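Local coordinates for uncharacterized protein UL16 (Human herpesvirus 5 strain ad169, PDB 2WY3) that helps the virus evade natural killer cells by retaining ligands of the host receptor KLRK1 inside the infected cell, at residues B[44-52]-B[63-73]. Residues are numbered along the deposited sequence; the frame is centred on the assembly and turned at random.
Sequences TEDEIIGVA and DLWLYQNDTVI. With NAG (2-acetamido-2-deoxy-beta-D-glucopyranose), chain K; NAG (2-acetamido-2-deoxy-beta-D-glucopyranose), chain L.
Gln68 reaches across to the 44-47 turn with a nearly straight chain. Its CB lies 3.9 Å from Glu47 O. CG, anti to the backbone N (chi1 -174°), passes near Asp46 O, and CD rests 3.7 Å from CG1 of Ile48. At the tip NE2 donates to Asp46 O over 2.9 Å, coming from above that carbonyl's plane while the oxygen stays close to the plane of the amide. A long chain with a donor at its end suits this place, since it ties a turn carbonyl beyond the last backbone rung. Nearby Asn69 carries an N-linked sugar on ND2, and Glu45 OE1 accepts from the acetamido N2 of that sugar at 2.8 Å. A water accepts from Asn69 N near Thr44 O and Glu47 O.

Residues 49-52 and 63-68 pair as an antiparallel hairpin, with Ile49-Tyr67 and Val51-Trp65 the hydrogen-bonded pairs. The beta branch of Val51 puts CB and CG2 each 3.5 Å from NE1 of the Trp65 indole, which donates to Thr100. Gly50 fits for want of a side chain: Trp65 O, 3.2 Å from its CA, and Leu66 CD2 fill that place. In the six-stranded sheet of this probably extracellular part of UL16, strand 49-55 sits between 110-118 and 62-68; apolar Ile49, Val51 and aromatic Trp65, Tyr67 suit the buried face on strand 95-102 of the three-stranded sheet, while Ile48 and Leu66 meet Leu3 of the two-stranded one.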
ATOM      1  N   THR B  44      20.084   1.496  -2.248  1.00 22.78           N
ATOM      2  CA  THR B  44      20.959   1.626  -3.414  1.00 27.17           C
ATOM      3  C   THR B  44      20.712   0.504  -4.411  1.00 25.60           C
ATOM      4  O   THR B  44      20.137  -0.519  -4.067  1.00 20.67           O
ATOM      5  CB  THR B  44      22.456   1.638  -3.041  1.00 27.62           C
ATOM      6  OG1 THR B  44      22.797   0.408  -2.393  1.00 29.16           O
ATOM      7  CG2 THR B  44      22.763   2.799  -2.111  1.00 37.04           C
ATOM      8  N   GLU B  45      21.175   0.696  -5.646  1.00 22.27           N
ATOM      9  CA  GLU B  45      20.931  -0.275  -6.707  1.00 23.98           C
ATOM     10  C   GLU B  45      21.370  -1.687  -6.347  1.00 28.53           C
ATOM     11  O   GLU B  45      20.683  -2.650  -6.668  1.00 29.77           O
ATOM     12  CB  GLU B  45      21.622   0.158  -8.006  1.00 30.64           C
ATOM     13  CG  GLU B  45      20.833   1.146  -8.833  1.00 48.02           C
ATOM     14  CD  GLU B  45      21.482   1.401 -10.180  1.00 59.39           C
ATOM     15  OE1 GLU B  45      21.973   0.430 -10.796  1.00 59.94           O
ATOM     16  OE2 GLU B  45      21.501   2.569 -10.620  1.00 64.94           O
ATOM     17  N   ASP B  46      22.514  -1.818  -5.683  1.00 25.53           N
ATOM     18  CA  ASP B  46      23.048  -3.146  -5.398  1.00 23.11           C
ATOM     19  C   ASP B  46      22.631  -3.687  -4.032  1.00 21.10           C
ATOM     20  O   ASP B  46      23.009  -4.790  -3.661  1.00 22.08           O
ATOM     21  CB  ASP B  46      24.576  -3.163  -5.549  1.00 28.00           C
ATOM     22  CG  ASP B  46      25.296  -2.494  -4.381  1.00 35.71           C
ATOM     23  OD1 ASP B  46      24.635  -1.882  -3.511  1.00 29.03           O
ATOM     24  OD2 ASP B  46      26.540  -2.585  -4.333  1.00 29.64           O
ATOM     25  N   GLU B  47      21.829  -2.926  -3.292  1.00 21.28           N
ATOM     26  CA  GLU B  47      21.491  -3.336  -1.933  1.00 19.70           C
ATOM     27  C   GLU B  47      20.481  -4.478  -1.884  1.00 20.83           C
ATOM     28  O   GLU B  47      19.385  -4.392  -2.455  1.00 23.19           O
ATOM     29  CB  GLU B  47      20.979  -2.158  -1.099  1.00 18.84           C
ATOM     30  CG  GLU B  47      20.827  -2.528   0.384  1.00 18.68           C
ATOM     31  CD  GLU B  47      20.373  -1.362   1.243  1.00 26.08           C
ATOM     32  OE1 GLU B  47      20.177  -0.263   0.688  1.00 23.96           O
ATOM     33  OE2 GLU B  47      20.209  -1.554   2.471  1.00 23.83           O
ATOM     34  N   ILE B  48      20.853  -5.540  -1.180  1.00 17.76           N
ATOM     35  CA  ILE B  48      19.961  -6.655  -0.940  1.00 16.63           C
ATOM     36  C   ILE B  48      19.223  -6.454   0.369  1.00 19.88           C
ATOM     37  O   ILE B  48      19.844  -6.324   1.437  1.00 17.78           O
ATOM     38  CB  ILE B  48      20.732  -7.992  -0.900  1.00 18.07           C
ATOM     39  CG1 ILE B  48      21.459  -8.196  -2.232  1.00 21.69           C
ATOM     40  CG2 ILE B  48      19.780  -9.129  -0.588  1.00 17.19           C
ATOM     41  CD1 ILE B  48      22.480  -9.324  -2.217  1.00 27.84           C
ATOM     42  N   ILE B  49      17.896  -6.394   0.273  1.00 17.09           N
ATOM     43  CA  ILE B  49      17.026  -6.312   1.439  1.00 15.47           C
ATOM     44  C   ILE B  49      16.028  -7.476   1.369  1.00 17.99           C
ATOM     45  O   ILE B  49      15.975  -8.191   0.367  1.00 16.84           O
ATOM     46  CB  ILE B  49      16.301  -4.952   1.491  1.00 15.24           C
ATOM     47  CG1 ILE B  49      15.555  -4.670   0.176  1.00 15.75           C
ATOM     48  CG2 ILE B  49      17.314  -3.840   1.750  1.00 18.24           C
ATOM     49  CD1 ILE B  49      14.691  -3.414   0.240  1.00 16.57           C
ATOM     50  N   GLY B  50      15.255  -7.704   2.419  1.00 14.29           N
ATOM     51  CA  GLY B  50      14.335  -8.823   2.355  1.00 17.13           C
ATOM     52  C   GLY B  50      13.562  -9.070   3.621  1.00 13.64           C
ATOM     53  O   GLY B  50      13.653  -8.301   4.588  1.00 13.40           O
ATOM     54  N   VAL B  51      12.839 -10.185   3.631  1.00 13.90           N
ATOM     55  CA  VAL B  51      11.931 -10.497   4.726  1.00 13.79           C
ATOM     56  C   VAL B  51      12.119 -11.955   5.143  1.00 12.24           C
ATOM     57  O   VAL B  51      12.054 -12.853   4.308  1.00 15.98           O
ATOM     58  CB  VAL B  51      10.459 -10.297   4.309  1.00 14.48           C
ATOM     59  CG1 VAL B  51       9.546 -10.528   5.491  1.00 16.68           C
ATOM     60  CG2 VAL B  51      10.245  -8.887   3.738  1.00 17.93           C
ATOM     61  N   ALA B  52      12.365 -12.166   6.434  1.00 13.65           N
ATOM     62  CA  ALA B  52      12.468 -13.508   6.997  1.00 12.80           C
ATOM     63  C   ALA B  52      11.148 -13.896   7.649  1.00 15.34           C
ATOM     64  O   ALA B  52      10.526 -13.079   8.328  1.00 14.94           O
ATOM     65  CB  ALA B  52      13.598 -13.554   8.041  1.00 15.09           C
ATOM     66  N   ASP B  63      11.843 -19.106   6.528  1.00 15.54           N
ATOM     67  CA  ASP B  63      11.845 -18.871   5.095  1.00 19.75           C
ATOM     68  C   ASP B  63      12.326 -17.443   4.836  1.00 21.16           C
ATOM     69  O   ASP B  63      12.464 -16.647   5.760  1.00 19.45           O
ATOM     70  CB  ASP B  63      10.442 -19.068   4.521  1.00 21.39           C
ATOM     71  CG  ASP B  63      10.463 -19.477   3.045  1.00 27.44           C
ATOM     72  OD1 ASP B  63      11.558 -19.507   2.440  1.00 28.24           O
ATOM     73  OD2 ASP B  63       9.384 -19.785   2.498  1.00 29.20           O
ATOM     74  N   LEU B  64      12.581 -17.124   3.578  1.00 17.92           N
ATOM     75  CA  LEU B  64      13.193 -15.844   3.257  1.00 18.81           C
ATOM     76  C   LEU B  64      12.847 -15.445   1.840  1.00 19.51           C
ATOM     77  O   LEU B  64      12.886 -16.276   0.941  1.00 19.92           O
ATOM     78  CB  LEU B  64      14.719 -15.995   3.361  1.00 19.53           C
ATOM     79  CG  LEU B  64      15.582 -14.763   3.081  1.00 20.40           C
ATOM     80  CD1 LEU B  64      15.430 -13.744   4.212  1.00 22.43           C
ATOM     81  CD2 LEU B  64      17.058 -15.168   2.912  1.00 23.32           C
ATOM     82  N   TRP B  65      12.513 -14.178   1.628  1.00 16.84           N
ATOM     83  CA  TRP B  65      12.510 -13.643   0.275  1.00 16.44           C
ATOM     84  C   TRP B  65      13.387 -12.405   0.207  1.00 14.60           C
ATOM     85  O   TRP B  65      13.520 -11.693   1.202  1.00 15.34           O
ATOM     86  CB  TRP B  65      11.087 -13.416  -0.279  1.00 15.52           C
ATOM     87  CG  TRP B  65      10.261 -12.213   0.189  1.00 12.52           C
ATOM     88  CD1 TRP B  65       9.366 -12.181   1.225  1.00 15.32           C
ATOM     89  CD2 TRP B  65      10.179 -10.922  -0.451  1.00 15.35           C
ATOM     90  NE1 TRP B  65       8.756 -10.935   1.285  1.00 13.76           N
ATOM     91  CE2 TRP B  65       9.239 -10.150   0.271  1.00 16.86           C
ATOM     92  CE3 TRP B  65      10.816 -10.345  -1.562  1.00 17.40           C
ATOM     93  CZ2 TRP B  65       8.926  -8.822  -0.073  1.00 20.04           C
ATOM     94  CZ3 TRP B  65      10.510  -9.020  -1.903  1.00 17.91           C
ATOM     95  CH2 TRP B  65       9.573  -8.276  -1.154  1.00 18.24           C
ATOM     96  N   LEU B  66      14.008 -12.179  -0.947  1.00 15.95           N
ATOM     97  CA  LEU B  66      15.030 -11.145  -1.086  1.00 16.04           C
ATOM     98  C   LEU B  66      14.788 -10.264  -2.312  1.00 15.87           C
ATOM     99  O   LEU B  66      14.267 -10.718  -3.321  1.00 18.13           O
ATOM    100  CB  LEU B  66      16.427 -11.776  -1.203  1.00 17.17           C
ATOM    101  CG  LEU B  66      16.923 -12.606  -0.013  1.00 16.69           C
ATOM    102  CD1 LEU B  66      18.250 -13.269  -0.359  1.00 23.79           C
ATOM    103  CD2 LEU B  66      17.044 -11.727   1.239  1.00 17.08           C
ATOM    104  N   TYR B  67      15.202  -9.003  -2.194  1.00 17.10           N
ATOM    105  CA  TYR B  67      14.940  -7.973  -3.198  1.00 17.62           C
ATOM    106  C   TYR B  67      16.234  -7.212  -3.470  1.00 18.86           C
ATOM    107  O   TYR B  67      16.986  -6.910  -2.539  1.00 21.53           O
ATOM    108  CB  TYR B  67      13.881  -7.022  -2.636  1.00 15.03           C
ATOM    109  CG  TYR B  67      13.163  -6.143  -3.634  1.00 17.04           C
ATOM    110  CD1 TYR B  67      13.354  -4.763  -3.639  1.00 23.22           C
ATOM    111  CD2 TYR B  67      12.262  -6.690  -4.546  1.00 20.19           C
ATOM    112  CE1 TYR B  67      12.673  -3.951  -4.545  1.00 19.56           C
ATOM    113  CE2 TYR B  67      11.585  -5.896  -5.434  1.00 21.63           C
ATOM    114  CZ  TYR B  67      11.787  -4.529  -5.424  1.00 22.85           C
ATOM    115  OH  TYR B  67      11.107  -3.748  -6.328  1.00 31.33           O
ATOM    116  N   GLN B  68      16.513  -6.929  -4.740  1.00 16.75           N
ATOM    117  CA  GLN B  68      17.715  -6.185  -5.117  1.00 19.77           C
ATOM    118  C   GLN B  68      17.493  -5.506  -6.456  1.00 20.80           C
ATOM    119  O   GLN B  68      17.015  -6.135  -7.405  1.00 24.26           O
ATOM    120  CB  GLN B  68      18.928  -7.122  -5.225  1.00 21.89           C
ATOM    121  CG  GLN B  68      20.281  -6.420  -5.483  1.00 19.95           C
ATOM    122  CD  GLN B  68      21.395  -7.408  -5.820  1.00 24.53           C
ATOM    123  OE1 GLN B  68      21.131  -8.491  -6.343  1.00 25.82           O
ATOM    124  NE2 GLN B  68      22.645  -7.034  -5.528  1.00 24.09           N
ATOM    125  N   ASN B  69      17.865  -4.234  -6.545  1.00 23.64           N
ATOM    126  CA  ASN B  69      17.724  -3.506  -7.798  1.00 22.79           C
ATOM    127  C   ASN B  69      16.305  -3.657  -8.348  1.00 28.02           C
ATOM    128  O   ASN B  69      16.104  -4.005  -9.513  1.00 27.77           O
ATOM    129  CB  ASN B  69      18.759  -4.001  -8.807  1.00 20.58           C
ATOM    130  CG  ASN B  69      18.959  -3.040  -9.958  1.00 36.53           C
ATOM    131  OD1 ASN B  69      18.472  -1.907  -9.936  1.00 30.47           O
ATOM    132  ND2 ASN B  69      19.697  -3.484 -10.961  1.00 37.21           N
ATOM    133  N   ASP B  70      15.330  -3.415  -7.473  1.00 22.09           N
ATOM    134  CA  ASP B  70      13.908  -3.406  -7.832  1.00 24.78           C
ATOM    135  C   ASP B  70      13.375  -4.713  -8.411  1.00 27.35           C
ATOM    136  O   ASP B  70      12.390  -4.707  -9.151  1.00 27.24           O
ATOM    137  CB  ASP B  70      13.604  -2.246  -8.782  1.00 31.62           C
ATOM    138  CG  ASP B  70      13.996  -0.906  -8.196  1.00 42.72           C
ATOM    139  OD1 ASP B  70      13.581  -0.616  -7.052  1.00 43.45           O
ATOM    140  OD2 ASP B  70      14.721  -0.148  -8.875  1.00 47.22           O
ATOM    141  N   THR B  71      14.007  -5.828  -8.062  1.00 23.59           N
ATOM    142  CA  THR B  71      13.541  -7.132  -8.518  1.00 21.43           C
ATOM    143  C   THR B  71      13.638  -8.150  -7.399  1.00 22.32           C
ATOM    144  O   THR B  71      14.579  -8.121  -6.626  1.00 21.27           O
ATOM    145  CB  THR B  71      14.400  -7.663  -9.682  1.00 35.44           C
ATOM    146  OG1 THR B  71      14.730  -6.589 -10.569  1.00 39.87           O
ATOM    147  CG2 THR B  71      13.655  -8.756 -10.443  1.00 35.83           C
ATOM    148  N   VAL B  72      12.677  -9.066  -7.334  1.00 21.04           N
ATOM    149  CA  VAL B  72      12.784 -10.202  -6.425  1.00 20.54           C
ATOM    150  C   VAL B  72      13.906 -11.121  -6.904  1.00 21.60           C
ATOM    151  O   VAL B  72      13.883 -11.588  -8.053  1.00 27.86           O
ATOM    152  CB  VAL B  72      11.463 -10.996  -6.390  1.00 22.85           C
ATOM    153  CG1 VAL B  72      11.653 -12.340  -5.706  1.00 20.67           C
ATOM    154  CG2 VAL B  72      10.370 -10.180  -5.700  1.00 28.32           C
ATOM    155  N   ILE B  73      14.888 -11.386  -6.043  1.00 21.20           N
ATOM    156  CA  ILE B  73      15.990 -12.296  -6.415  1.00 23.66           C
ATOM    157  C   ILE B  73      15.876 -13.653  -5.705  1.00 25.48           C
ATOM    158  O   ILE B  73      16.608 -14.605  -6.001  1.00 24.98           O
ATOM    159  CB  ILE B  73      17.387 -11.666  -6.166  1.00 24.27           C
ATOM    160  CG1 ILE B  73      17.575 -11.303  -4.693  1.00 21.28           C
ATOM    161  CG2 ILE B  73      17.583 -10.417  -7.020  1.00 22.30           C
ATOM    162  CD1 ILE B  73      19.032 -10.956  -4.362  1.00 24.90           C
TER
HETATM  163  C1  NAG K1204      19.780  -2.512 -12.021  1.00 45.16           C
HETATM  164  C2  NAG K1204      21.219  -2.708 -12.503  1.00 55.53           C
HETATM  165  C3  NAG K1204      21.474  -1.925 -13.782  1.00 64.48           C
HETATM  166  C4  NAG K1204      20.449  -2.341 -14.819  1.00 74.32           C
HETATM  167  C5  NAG K1204      19.044  -2.109 -14.276  1.00 72.14           C
HETATM  168  C6  NAG K1204      18.001  -2.581 -15.281  1.00 72.02           C
HETATM  169  C7  NAG K1204      22.974  -3.219 -10.911  1.00 58.61           C
HETATM  170  C8  NAG K1204      24.059  -2.686 -10.026  1.00 56.08           C
HETATM  171  N2  NAG K1204      22.177  -2.320 -11.484  1.00 55.53           N
HETATM  172  O3  NAG K1204      22.772  -2.179 -14.270  1.00 64.81           O
HETATM  173  O4  NAG K1204      20.644  -1.588 -15.996  1.00 79.90           O
HETATM  174  O5  NAG K1204      18.841  -2.783 -13.048  1.00 61.72           O
HETATM  175  O6  NAG K1204      16.731  -2.120 -14.879  1.00 71.35           O
HETATM  176  O7  NAG K1204      22.848  -4.431 -11.080  1.00 61.62           O
HETATM  177  C1  NAG L1205       9.518 -16.037  -7.999  1.00 25.19           C
HETATM  178  C2  NAG L1205      10.508 -16.297  -9.144  1.00 30.02           C
HETATM  179  C3  NAG L1205       9.956 -15.791 -10.471  1.00 38.41           C
HETATM  180  C4  NAG L1205       8.580 -16.380 -10.713  1.00 36.27           C
HETATM  181  C5  NAG L1205       7.666 -16.088  -9.531  1.00 35.17           C
HETATM  182  C6  NAG L1205       6.296 -16.740  -9.710  1.00 37.12           C
HETATM  183  C7  NAG L1205      12.863 -16.331  -8.506  1.00 30.81           C
HETATM  184  C8  NAG L1205      14.143 -15.550  -8.431  1.00 33.03           C
HETATM  185  N2  NAG L1205      11.790 -15.664  -8.925  1.00 27.22           N
HETATM  186  O3  NAG L1205      10.832 -16.143 -11.522  1.00 36.67           O
HETATM  187  O4  NAG L1205       8.039 -15.800 -11.874  1.00 44.80           O
HETATM  188  O5  NAG L1205       8.245 -16.565  -8.331  1.00 30.48           O
HETATM  189  O6  NAG L1205       6.441 -18.148  -9.779  1.00 41.44           O
HETATM  190  O7  NAG L1205      12.846 -17.519  -8.178  1.00 30.75           O
HETATM  191  O   HOH W   1      18.404  -2.756  -4.270  0.93 20.89           O